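Local coordinates for protein tartronate semialdehyde reductase (Salmonella typhimurium, PDB 1VPD) that probably catalyses the NAD(P)H-dependent reduction of tartronate semialdehyde to D-glycerate, the last step of galactarate breakdown, at residues A[123-128]-A[137-142]; A[101-106]-A[171-176]; A[62-67]-A[94-99]; A[240-245]-A[264-269]. All blocks are in the same frame, centred on the assembly; numbering follows the deposited sequence. Where two conformers were deposited one is given.

Contact 1: residues A[123-128]-A[137-142]; sequences APVSGG and LSVMVG
Residues 123-128 and 137-142 run antiparallel. Ser126 and Ser138 form a hydrogen-bonded pair, with Ser126 N to Ser138 O at 2.8 Å and Ser138 N to Ser126 O at 2.9 Å. Val125 and Val139 form the next, non-hydrogen-bonded pair. Beyond them, Met140 N points nearly along the C=O axis of Pro124, at 3.0 Å from Pro124 O.

Val125 and Val139 lie side by side on one face. Val125 CG1 meets Val139 CG2 at 4.1 Å, each methyl anti to its own carbonyl carbon. Val125 turns its other methyl, CG2, to Leu137 CD1. Ala123 CB sits against Val139 CG1 and Val141 CG2.

The selenomethionine Met140 covers Pro124 and Ser126. Its CG takes the crowded position between N and C (chi1 57°). The chain then bends twice, so it crosses the Pro124 ring at about a right angle, CG to CG 3.9 Å. The bends carry Met140 CE back to Ser126 CB, also 3.9 Å away.

Ser126 OG stands anti to its backbone N (chi1 -176°). It bonds to Asn178 and to a bound tartrate, probably from the crystallisation liquor. At phi 156° a CB on Gly127 would press on the carbonyl O of Ser126. Gly127 N also hydrogen-bonds the tartrate. Lys175, the predicted catalytic residue, hydrogen-bonds Val125 O through NZ. These neighbouring strands, joined through helix 128-134, border the probable active site, where the Rossmann-type sheet meets helix 170-198.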
loop_
_atom_site.group_PDB
_atom_site.type_symbol
_atom_site.label_atom_id
_atom_site.label_comp_id
_atom_site.label_asym_id
_atom_site.label_seq_id
_atom_site.Cartn_x
_atom_site.Cartn_y
_atom_site.Cartn_z
ATOM N N ALA A 123 2.708 -9.956 0.817
ATOM C CA ALA A 123 3.878 -9.080 0.768
ATOM C C ALA A 123 3.505 -7.609 0.508
ATOM O O ALA A 123 3.931 -7.022 -0.497
ATOM C CB ALA A 123 4.838 -9.570 -0.306
ATOM N N PRO A 124 2.721 -7.011 1.406
ATOM C CA PRO A 124 2.399 -5.591 1.295
ATOM C C PRO A 124 3.637 -4.717 1.464
ATOM O O PRO A 124 4.718 -5.164 1.889
ATOM C CB PRO A 124 1.382 -5.361 2.429
ATOM C CG PRO A 124 1.668 -6.434 3.417
ATOM C CD PRO A 124 2.103 -7.621 2.595
ATOM N N VAL A 125 3.483 -3.459 1.098
ATOM C CA VAL A 125 4.609 -2.558 0.968
ATOM C C VAL A 125 4.389 -1.263 1.694
ATOM O O VAL A 125 3.245 -0.887 2.001
ATOM C CB VAL A 125 4.933 -2.262 -0.537
ATOM C CG1 VAL A 125 4.980 -3.540 -1.351
ATOM C CG2 VAL A 125 3.924 -1.303 -1.168
ATOM N N SER A 126 5.485 -0.544 1.906
ATOM C CA SER A 126 5.401 0.839 2.385
ATOM C C SER A 126 6.477 1.725 1.779
ATOM O O SER A 126 7.635 1.316 1.609
ATOM C CB SER A 126 5.504 0.890 3.898
ATOM O OG SER A 126 5.338 2.220 4.321
ATOM N N GLY A 127 6.087 2.965 1.511
ATOM C CA GLY A 127 7.017 3.998 1.097
ATOM C C GLY A 127 6.388 5.121 0.316
ATOM O O GLY A 127 7.014 6.171 0.099
ATOM N N GLY A 128 5.151 4.924 -0.120
ATOM C CA GLY A 128 4.424 5.941 -0.844
ATOM C C GLY A 128 4.766 5.925 -2.316
ATOM O O GLY A 128 5.707 5.277 -2.737
ATOM N N LEU A 137 10.897 0.992 -1.856
ATOM C CA LEU A 137 9.865 0.467 -0.947
ATOM C C LEU A 137 10.418 -0.532 0.053
ATOM O O LEU A 137 11.329 -1.290 -0.267
ATOM C CB LEU A 137 8.785 -0.271 -1.741
ATOM C CG LEU A 137 7.947 0.531 -2.714
ATOM C CD1 LEU A 137 7.109 -0.400 -3.584
ATOM C CD2 LEU A 137 7.053 1.494 -1.975
ATOM N N SER A 138 9.841 -0.559 1.255
ATOM C CA SER A 138 9.997 -1.679 2.161
ATOM C C SER A 138 8.851 -2.665 1.903
ATOM O O SER A 138 7.685 -2.263 1.753
ATOM C CB SER A 138 9.981 -1.229 3.619
ATOM O OG SER A 138 11.221 -0.667 3.998
ATOM N N VAL A 139 9.189 -3.942 1.871
ATOM C CA VAL A 139 8.256 -5.031 1.664
ATOM C C VAL A 139 8.298 -5.906 2.904
ATOM O O VAL A 139 9.371 -6.226 3.429
ATOM C CB VAL A 139 8.651 -5.844 0.387
ATOM C CG1 VAL A 139 7.654 -6.928 0.107
ATOM C CG2 VAL A 139 8.768 -4.919 -0.801
HETATM N N MSE A 140 7.121 -6.291 3.380
HETATM C CA MSE A 140 6.968 -7.052 4.613
HETATM C C MSE A 140 6.113 -8.269 4.294
HETATM O O MSE A 140 5.004 -8.127 3.823
HETATM C CB MSE A 140 6.350 -6.164 5.709
HETATM C CG MSE A 140 4.994 -5.549 5.344
HETATM SE SE MSE A 140 4.769 -3.712 6.022
HETATM C CE MSE A 140 6.152 -2.835 5.003
ATOM N N VAL A 141 6.632 -9.470 4.561
ATOM C CA VAL A 141 6.107 -10.684 3.940
ATOM C C VAL A 141 5.743 -11.769 4.936
ATOM O O VAL A 141 6.514 -12.056 5.855
ATOM C CB VAL A 141 7.163 -11.278 2.959
ATOM C CG1 VAL A 141 6.542 -12.399 2.150
ATOM C CG2 VAL A 141 7.747 -10.179 2.071
ATOM N N GLY A 142 4.581 -12.386 4.750
ATOM C CA GLY A 142 4.252 -13.612 5.435
ATOM C C GLY A 142 4.148 -14.770 4.457
ATOM O O GLY A 142 3.884 -14.579 3.261
#

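Contact 2: residues A[101-106]-A[171-176]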
loop_
_atom_site.group_PDB
_atom_site.type_symbol
_atom_site.label_atom_id
_atom_site.label_comp_id
_atom_site.label_asym_id
_atom_site.label_seq_id
_atom_site.Cartn_x
_atom_site.Cartn_y
_atom_site.Cartn_z
ATOM N N ILE A 101 -4.423 -5.886 2.808
ATOM C CA ILE A 101 -5.747 -6.447 3.113
ATOM C C ILE A 101 -5.774 -7.020 4.519
ATOM O O ILE A 101 -4.725 -7.231 5.116
ATOM C CB ILE A 101 -6.207 -7.525 2.075
ATOM C CG1 ILE A 101 -5.420 -8.843 2.188
ATOM C CG2 ILE A 101 -6.136 -6.975 0.678
ATOM C CD1 ILE A 101 -5.959 -9.955 1.270
ATOM N N ALA A 102 -6.969 -7.288 5.035
ATOM C CA ALA A 102 -7.118 -7.857 6.379
ATOM C C ALA A 102 -6.329 -9.155 6.486
ATOM O O ALA A 102 -6.464 -10.010 5.605
ATOM C CB ALA A 102 -8.585 -8.116 6.688
ATOM N N PRO A 103 -5.517 -9.332 7.525
ATOM C CA PRO A 103 -4.796 -10.614 7.693
ATOM C C PRO A 103 -5.667 -11.868 7.582
ATOM O O PRO A 103 -5.234 -12.857 6.964
ATOM C CB PRO A 103 -4.173 -10.490 9.079
ATOM C CG PRO A 103 -3.986 -9.042 9.284
ATOM C CD PRO A 103 -5.080 -8.332 8.522
ATOM N N LEU A 104 -6.878 -11.829 8.137
ATOM C CA LEU A 104 -7.818 -12.953 8.019
ATOM C C LEU A 104 -8.129 -13.255 6.557
ATOM O O LEU A 104 -8.258 -14.418 6.169
ATOM C CB LEU A 104 -9.115 -12.676 8.761
ATOM C CG LEU A 104 -10.272 -13.676 8.506
ATOM C CD1 LEU A 104 -9.912 -15.026 9.065
ATOM C CD2 LEU A 104 -11.620 -13.195 9.072
ATOM N N ALA A 105 -8.276 -12.213 5.743
ATOM C CA ALA A 105 -8.529 -12.406 4.316
ATOM C C ALA A 105 -7.340 -13.057 3.600
ATOM O O ALA A 105 -7.541 -13.947 2.758
ATOM C CB ALA A 105 -8.918 -11.109 3.646
ATOM N N SER A 106 -6.114 -12.628 3.909
ATOM C CA SER A 106 -4.931 -13.287 3.360
ATOM C C SER A 106 -4.971 -14.779 3.665
ATOM O O SER A 106 -4.718 -15.619 2.785
ATOM C CB SER A 106 -3.631 -12.692 3.918
ATOM O OG SER A 106 -3.495 -11.342 3.552
ATOM N N GLY A 171 2.587 -10.597 6.975
ATOM C CA GLY A 171 2.882 -9.426 6.169
ATOM C C GLY A 171 1.838 -8.340 6.425
ATOM O O GLY A 171 2.179 -7.185 6.687
ATOM N N ASN A 172 0.575 -8.715 6.326
ATOM C CA ASN A 172 -0.495 -7.774 6.581
ATOM C C ASN A 172 -0.613 -7.344 8.025
ATOM O O ASN A 172 -0.939 -6.198 8.265
ATOM C CB ASN A 172 -1.804 -8.253 5.994
ATOM C CG ASN A 172 -1.884 -7.919 4.501
ATOM O OD1 ASN A 172 -1.798 -6.751 4.126
ATOM N ND2 ASN A 172 -1.962 -8.940 3.662
ATOM N N VAL A 173 -0.280 -8.201 8.995
ATOM C CA VAL A 173 -0.238 -7.716 10.378
ATOM C C VAL A 173 0.822 -6.623 10.491
ATOM O O VAL A 173 0.599 -5.597 11.116
ATOM C CB VAL A 173 0.043 -8.861 11.395
ATOM C CG1 VAL A 173 0.322 -8.308 12.785
ATOM C CG2 VAL A 173 -1.097 -9.811 11.453
ATOM N N THR A 174 1.983 -6.838 9.868
ATOM C CA THR A 174 3.072 -5.877 9.895
ATOM C C THR A 174 2.639 -4.589 9.203
ATOM O O THR A 174 2.929 -3.488 9.688
ATOM C CB THR A 174 4.332 -6.488 9.253
ATOM O OG1 THR A 174 4.720 -7.668 9.974
ATOM C CG2 THR A 174 5.527 -5.546 9.356
ATOM N N LYS A 175 1.925 -4.729 8.093
ATOM C CA LYS A 175 1.367 -3.568 7.392
ATOM C C LYS A 175 0.322 -2.808 8.236
ATOM O O LYS A 175 0.244 -1.588 8.137
ATOM C CB LYS A 175 0.793 -3.963 6.027
ATOM C CG LYS A 175 0.214 -2.803 5.206
ATOM C CD LYS A 175 1.225 -1.706 4.842
ATOM C CE LYS A 175 0.663 -0.764 3.778
ATOM N NZ LYS A 175 1.526 0.447 3.569
ATOM N N LEU A 176 -0.463 -3.491 9.060
ATOM C CA LEU A 176 -1.376 -2.785 9.984
ATOM C C LEU A 176 -0.587 -1.913 10.955
ATOM O O LEU A 176 -0.893 -0.735 11.136
ATOM C CB LEU A 176 -2.311 -3.733 10.735
ATOM C CG LEU A 176 -3.246 -4.590 9.873
ATOM C CD1 LEU A 176 -4.063 -5.514 10.745
ATOM C CD2 LEU A 176 -4.138 -3.720 8.994
#
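Asn172 is the centre of this contact between the start of helix 103-114 and helix 170-198. Its side chain points at residues 101-106, and its amide is met at both ends, firmly at OD1 and weakly at ND2. Asn172 OD1 accepts from Ile101 N at 3.1 Å. The N-H is fairly straight, at 157°, but it comes from above the carbonyl plane of the amide. Asn172 ND2 gives a weak bond to Ser106 OG, 2.9 Å away, with the N-H bent to 128°. Ser106 OG is anti to its carbonyl carbon (chi1 -63°), on a side chain that points to the other helix. The carbonyl of Ile101 presses on the same amide, with Ile101 O 3.0 Å from Asn172 CG.

Pro103 fills the apolar half. It follows the N-cap residue Ala102 and opens the helix. Its ring crosses Val173 at about a right angle, with Pro103 CG on Val173 CG2 at 3.7 Å. It meets Leu176 tip to tip, Pro103 CD to Leu176 CD1, also 3.7 Å. The side chain of Asn172 crosses the ring obliquely, with Pro103 CG 4.0 Å from Asn172 CB.

Asn172 lies near Ser100, a predicted NAD(+)-binding residue. The OD1 bond, helped by the weak one at ND2, probably limits rotation of the buried Asn172 side chain. Polar pairing and proline packing together join the nucleotide-binding domain to the helix that carries Lys175.

Contact 3: residues A[62-67]-A[94-99]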
loop_
_atom_site.group_PDB
_atom_site.type_symbol
_atom_site.label_atom_id
_atom_site.label_comp_id
_atom_site.label_asym_id
_atom_site.label_seq_id
_atom_site.Cartn_x
_atom_site.Cartn_y
_atom_site.Cartn_z
ATOM N N CYS A 62 2.028 -17.853 -16.425
ATOM C CA CYS A 62 3.030 -17.361 -15.472
ATOM C C CYS A 62 3.118 -18.274 -14.265
ATOM O O CYS A 62 2.091 -18.659 -13.725
ATOM C CB CYS A 62 2.662 -15.941 -14.995
ATOM S SG CYS A 62 2.550 -14.715 -16.316
ATOM N N ASP A 63 4.328 -18.601 -13.830
ATOM C CA ASP A 63 4.521 -19.474 -12.662
ATOM C C ASP A 63 4.407 -18.695 -11.361
ATOM O O ASP A 63 4.320 -19.291 -10.292
ATOM C CB ASP A 63 5.920 -20.095 -12.660
ATOM C CG ASP A 63 6.136 -21.101 -13.777
ATOM O OD1 ASP A 63 5.189 -21.825 -14.157
ATOM O OD2 ASP A 63 7.257 -21.229 -14.303
ATOM N N VAL A 64 4.503 -17.375 -11.471
ATOM C CA VAL A 64 4.347 -16.473 -10.320
ATOM C C VAL A 64 3.558 -15.252 -10.773
ATOM O O VAL A 64 3.751 -14.743 -11.888
ATOM C CB VAL A 64 5.710 -16.081 -9.689
ATOM C CG1 VAL A 64 6.587 -15.329 -10.682
ATOM C CG2 VAL A 64 5.509 -15.254 -8.395
ATOM N N ILE A 65 2.653 -14.788 -9.917
ATOM C CA ILE A 65 1.776 -13.672 -10.237
ATOM C C ILE A 65 1.802 -12.741 -9.039
ATOM O O ILE A 65 1.627 -13.195 -7.912
ATOM C CB ILE A 65 0.327 -14.142 -10.467
ATOM C CG1 ILE A 65 0.257 -15.124 -11.639
ATOM C CG2 ILE A 65 -0.586 -12.960 -10.769
ATOM C CD1 ILE A 65 -0.447 -16.383 -11.310
ATOM N N ILE A 66 2.049 -11.468 -9.292
ATOM C CA ILE A 66 1.880 -10.410 -8.281
ATOM C C ILE A 66 0.519 -9.733 -8.446
ATOM O O ILE A 66 0.121 -9.399 -9.558
ATOM C CB ILE A 66 3.019 -9.370 -8.424
ATOM C CG1 ILE A 66 4.356 -9.990 -8.038
ATOM C CG2 ILE A 66 2.729 -8.073 -7.621
ATOM C CD1 ILE A 66 5.542 -9.223 -8.587
ATOM N N THR A 67 -0.192 -9.504 -7.334
ATOM C CA THR A 67 -1.391 -8.655 -7.349
ATOM C C THR A 67 -1.106 -7.415 -6.517
ATOM O O THR A 67 -0.431 -7.503 -5.503
ATOM C CB THR A 67 -2.634 -9.363 -6.810
ATOM O OG1 THR A 67 -2.329 -10.087 -5.599
ATOM C CG2 THR A 67 -3.128 -10.427 -7.799
ATOM N N VAL A 94 2.630 -19.669 -7.792
ATOM C CA VAL A 94 2.719 -18.843 -6.587
ATOM C C VAL A 94 2.018 -17.513 -6.819
ATOM O O VAL A 94 2.263 -16.857 -7.833
ATOM C CB VAL A 94 4.182 -18.570 -6.221
ATOM C CG1 VAL A 94 4.288 -17.656 -4.983
ATOM C CG2 VAL A 94 4.960 -19.908 -6.011
ATOM N N LEU A 95 1.168 -17.110 -5.868
ATOM C CA LEU A 95 0.619 -15.755 -5.820
ATOM C C LEU A 95 1.385 -14.970 -4.766
ATOM O O LEU A 95 1.469 -15.412 -3.614
ATOM C CB LEU A 95 -0.859 -15.761 -5.454
ATOM C CG LEU A 95 -1.498 -14.400 -5.104
ATOM C CD1 LEU A 95 -1.480 -13.461 -6.289
ATOM C CD2 LEU A 95 -2.925 -14.615 -4.623
ATOM N N ILE A 96 1.934 -13.835 -5.170
ATOM C CA ILE A 96 2.503 -12.853 -4.256
ATOM C C ILE A 96 1.522 -11.698 -4.228
ATOM O O ILE A 96 1.491 -10.844 -5.130
ATOM C CB ILE A 96 3.916 -12.399 -4.680
ATOM C CG1 ILE A 96 4.865 -13.591 -4.804
ATOM C CG2 ILE A 96 4.519 -11.410 -3.663
ATOM C CD1 ILE A 96 6.232 -13.202 -5.274
ATOM N N ASP A 97 0.668 -11.678 -3.218
ATOM C CA ASP A 97 -0.271 -10.564 -3.097
ATOM C C ASP A 97 0.411 -9.449 -2.329
ATOM O O ASP A 97 0.768 -9.621 -1.161
ATOM C CB ASP A 97 -1.565 -10.995 -2.400
ATOM C CG ASP A 97 -2.580 -9.874 -2.307
ATOM O OD1 ASP A 97 -2.536 -8.924 -3.156
ATOM O OD2 ASP A 97 -3.453 -9.879 -1.407
HETATM N N MSE A 98 0.594 -8.314 -2.991
HETATM C CA MSE A 98 1.246 -7.150 -2.414
HETATM C C MSE A 98 0.242 -6.074 -1.988
HETATM O O MSE A 98 0.631 -4.977 -1.575
HETATM C CB MSE A 98 2.282 -6.605 -3.399
HETATM C CG MSE A 98 3.339 -7.691 -3.751
HETATM SE SE MSE A 98 4.847 -7.124 -4.813
HETATM C CE MSE A 98 5.997 -6.483 -3.383
ATOM N N SER A 99 -1.038 -6.419 -2.046
ATOM C CA SER A 99 -2.129 -5.570 -1.566
ATOM C C SER A 99 -2.103 -5.474 -0.049
ATOM O O SER A 99 -1.667 -6.393 0.652
ATOM C CB SER A 99 -3.477 -6.164 -1.980
ATOM O OG SER A 99 -3.502 -6.542 -3.354
#
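Strands 64-67 and 94-97 run parallel at 20°, their axes 4.7 Å apart at closest approach, and five backbone hydrogen bonds join the segments from Val94 N–Asp63 O to Met98 N–Thr67 O.

On one face Val64 and Ile96 cross obliquely, Val64 CG2 to Ile96 CD1 3.8 Å. Ile66 and Ile96 point the same way, side by side. Ile66 CG2 is anti to its backbone N and meets Met98 SE, the selenium, at 3.6 Å.

On the other face the polar ends of Thr67, Asp97 and Ser99 meet. Thr67 OG1 sits in the crowded position between N and C (chi1 45°) and donates to Asp97 OD1 at 2.7 Å, from above the carboxylate plane. Ser99 OG donates to Asp97 OD1 at 2.6 Å, on the syn lone pair. Ser99 N adds a third bond from above the plane and closes an Asx turn. Three donors thus grip this buried oxygen, which probably favours the charged form of Asp97. Leu95 CD1 covers Thr67, 3.5 Å from Thr67 OG1.

Strand 7-11 flanks 64-67 and strand 119-126 flanks 94-97 in the sheet of the Rossmann-type domain. Tyr151 of helix 145-156 packs on Val64, Val94 and Ile96.

Contact 4: residues A[240-245]-A[264-269]; sequences LHIKDL and AVMEMM
The short segments of helices 238-255 and 260-274 pack near antiparallel, at 150°, their axes 10.1 Å apart at closest. No hydrogen bond crosses between them. The tight part is built round the selenomethionine Met269. Its chain is extended beyond CG and reaches across to the other helix. Met269 CE stands over one face of the His241 ring, toward the rim, 4.0 Å from the centroid, as a CH-pi contact. Met269 SE lies 4.0 Å from Leu245 CD1, where the two chains cross at about a right angle. Ile242 slides past Met269 in the opposite direction, and Ile242 CG1 meets Met269 CB at 3.6 Å. His241 NE2 bonds to Gln179 O, which helps to hold the ring from the side of helix 170-198.

Met266 makes the partly exposed side, though it packs closely on Ile242. It bends at chi2 and chi3 to lay Met266 CE near Ile242 O, at 3.5 Å. Leu245 CD1 grazes Val265 CG1 more loosely, at 4.3 Å. Lys243, a predicted NAD(+)-binding residue, points away from helix 260-274 and bonds to Ser100 O. The contact is an antiparallel helix pair of the all-helical C-terminal domain seen in this dehydrogenase family.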
loop_
_atom_site.group_PDB
_atom_site.type_symbol
_atom_site.label_atom_id
_atom_site.label_comp_id
_atom_site.label_asym_id
_atom_site.label_seq_id
_atom_site.Cartn_x
_atom_site.Cartn_y
_atom_site.Cartn_z
ATOM N N LEU A 240 -8.595 4.794 1.265
ATOM C CA LEU A 240 -7.792 3.589 1.444
ATOM C C LEU A 240 -7.179 3.501 2.844
ATOM O O LEU A 240 -7.144 2.425 3.428
ATOM C CB LEU A 240 -6.700 3.471 0.383
ATOM C CG LEU A 240 -7.240 3.285 -1.031
ATOM C CD1 LEU A 240 -6.072 3.378 -2.020
ATOM C CD2 LEU A 240 -7.965 1.964 -1.162
ATOM N N HIS A 241 -6.737 4.628 3.392
ATOM C CA HIS A 241 -6.181 4.614 4.733
ATOM C C HIS A 241 -7.272 4.294 5.761
ATOM O O HIS A 241 -6.989 3.600 6.734
ATOM C CB HIS A 241 -5.418 5.901 5.075
ATOM C CG HIS A 241 -4.248 5.658 5.977
ATOM N ND1 HIS A 241 -3.105 6.424 5.938
ATOM C CD2 HIS A 241 -4.051 4.733 6.953
ATOM C CE1 HIS A 241 -2.246 5.974 6.844
ATOM N NE2 HIS A 241 -2.798 4.951 7.478
ATOM N N ILE A 242 -8.508 4.731 5.516
ATOM C CA ILE A 242 -9.643 4.362 6.352
ATOM C C ILE A 242 -9.800 2.840 6.406
ATOM O O ILE A 242 -9.985 2.268 7.480
ATOM C CB ILE A 242 -10.966 5.047 5.871
ATOM C CG1 ILE A 242 -10.945 6.530 6.262
ATOM C CG2 ILE A 242 -12.184 4.345 6.468
ATOM C CD1 ILE A 242 -12.055 7.388 5.654
ATOM N N LYS A 243 -9.727 2.191 5.251
ATOM C CA LYS A 243 -9.815 0.725 5.179
ATOM C C LYS A 243 -8.697 0.064 5.989
ATOM O O LYS A 243 -8.958 -0.889 6.739
ATOM C CB LYS A 243 -9.825 0.273 3.715
ATOM C CG LYS A 243 -9.628 -1.213 3.450
ATOM C CD LYS A 243 -8.172 -1.613 3.282
ATOM C CE LYS A 243 -7.460 -0.892 2.130
ATOM N NZ LYS A 243 -6.046 -1.388 1.912
ATOM N N ASP A 244 -7.479 0.592 5.874
ATOM C CA ASP A 244 -6.359 0.046 6.647
ATOM C C ASP A 244 -6.582 0.243 8.150
ATOM O O ASP A 244 -6.320 -0.667 8.929
ATOM C CB ASP A 244 -5.025 0.672 6.259
ATOM C CG ASP A 244 -4.529 0.231 4.900
ATOM O OD1 ASP A 244 -4.930 -0.861 4.400
ATOM O OD2 ASP A 244 -3.738 0.959 4.269
ATOM N N LEU A 245 -7.030 1.423 8.574
ATOM C CA LEU A 245 -7.284 1.623 9.999
ATOM C C LEU A 245 -8.444 0.765 10.508
ATOM O O LEU A 245 -8.398 0.296 11.650
ATOM C CB LEU A 245 -7.496 3.095 10.374
ATOM C CG LEU A 245 -6.345 4.057 10.074
ATOM C CD1 LEU A 245 -6.599 5.360 10.836
ATOM C CD2 LEU A 245 -4.962 3.471 10.424
ATOM N N ALA A 264 -8.812 7.456 17.486
ATOM C CA ALA A 264 -9.038 8.899 17.327
ATOM C C ALA A 264 -8.812 9.360 15.900
ATOM O O ALA A 264 -9.649 10.095 15.345
ATOM C CB ALA A 264 -8.175 9.705 18.280
ATOM N N VAL A 265 -7.709 8.949 15.287
ATOM C CA VAL A 265 -7.428 9.398 13.911
ATOM C C VAL A 265 -8.443 8.824 12.912
ATOM O O VAL A 265 -8.820 9.500 11.953
ATOM C CB VAL A 265 -5.971 9.133 13.530
ATOM C CG1 VAL A 265 -5.731 9.417 12.062
ATOM C CG2 VAL A 265 -5.073 9.982 14.405
HETATM N N MSE A 266 -8.951 7.630 13.179
HETATM C CA MSE A 266 -10.050 7.082 12.392
HETATM C C MSE A 266 -11.258 8.015 12.361
HETATM O O MSE A 266 -11.813 8.252 11.277
HETATM C CB MSE A 266 -10.467 5.693 12.870
HETATM C CG MSE A 266 -11.785 5.198 12.308
HETATM SE SE MSE A 266 -11.712 4.978 10.347
HETATM C CE MSE A 266 -11.886 3.045 10.295
ATOM N N GLU A 267 -11.638 8.576 13.504
ATOM C CA GLU A 267 -12.776 9.485 13.538
ATOM C C GLU A 267 -12.461 10.767 12.776
ATOM O O GLU A 267 -13.360 11.332 12.141
ATOM C CB GLU A 267 -13.227 9.770 14.970
ATOM C CG GLU A 267 -13.719 8.507 15.714
ATOM C CD GLU A 267 -14.760 7.714 14.949
ATOM O OE1 GLU A 267 -15.776 8.330 14.533
ATOM O OE2 GLU A 267 -14.565 6.473 14.773
HETATM N N MSE A 268 -11.217 11.231 12.834
HETATM C CA MSE A 268 -10.793 12.375 12.022
HETATM C C MSE A 268 -10.958 12.073 10.526
HETATM O O MSE A 268 -11.451 12.932 9.749
HETATM C CB MSE A 268 -9.327 12.759 12.289
HETATM C CG MSE A 268 -9.038 13.125 13.731
HETATM SE SE MSE A 268 -7.169 13.612 13.918
HETATM C CE MSE A 268 -7.154 13.539 15.867
HETATM N N MSE A 269 -10.532 10.884 10.114
HETATM C CA MSE A 269 -10.682 10.474 8.728
HETATM C C MSE A 269 -12.151 10.330 8.323
HETATM O O MSE A 269 -12.508 10.683 7.183
HETATM C CB MSE A 269 -9.891 9.193 8.451
HETATM C CG MSE A 269 -8.387 9.374 8.519
HETATM SE SE MSE A 269 -7.535 7.805 7.795
HETATM C CE MSE A 269 -5.686 8.390 8.087
#

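From the N terminus, contact 3 closes first, joining neighbouring parallel strands through the 68-93 connection. Contact 2 then opens at residue 101 and closes at 171-176, spanning the rest of the nucleotide-binding domain. Contact 1 opens and closes within that span, through helix 128-134. Contact 4 comes last, a local loop within the C-terminal helices. No loops cross. Contacts 1 and 3 share the sheet, since strands 94-97 and 119-126 are neighbours and Ala123 N lies 2.8 Å from Asp97 O. Contact 2 ties that domain to helix 170-198. Through Leu176 against Asp244, contact 2 also touches contact 4, whereas contacts 3 and 4 lie on opposite sides of the chain's centre.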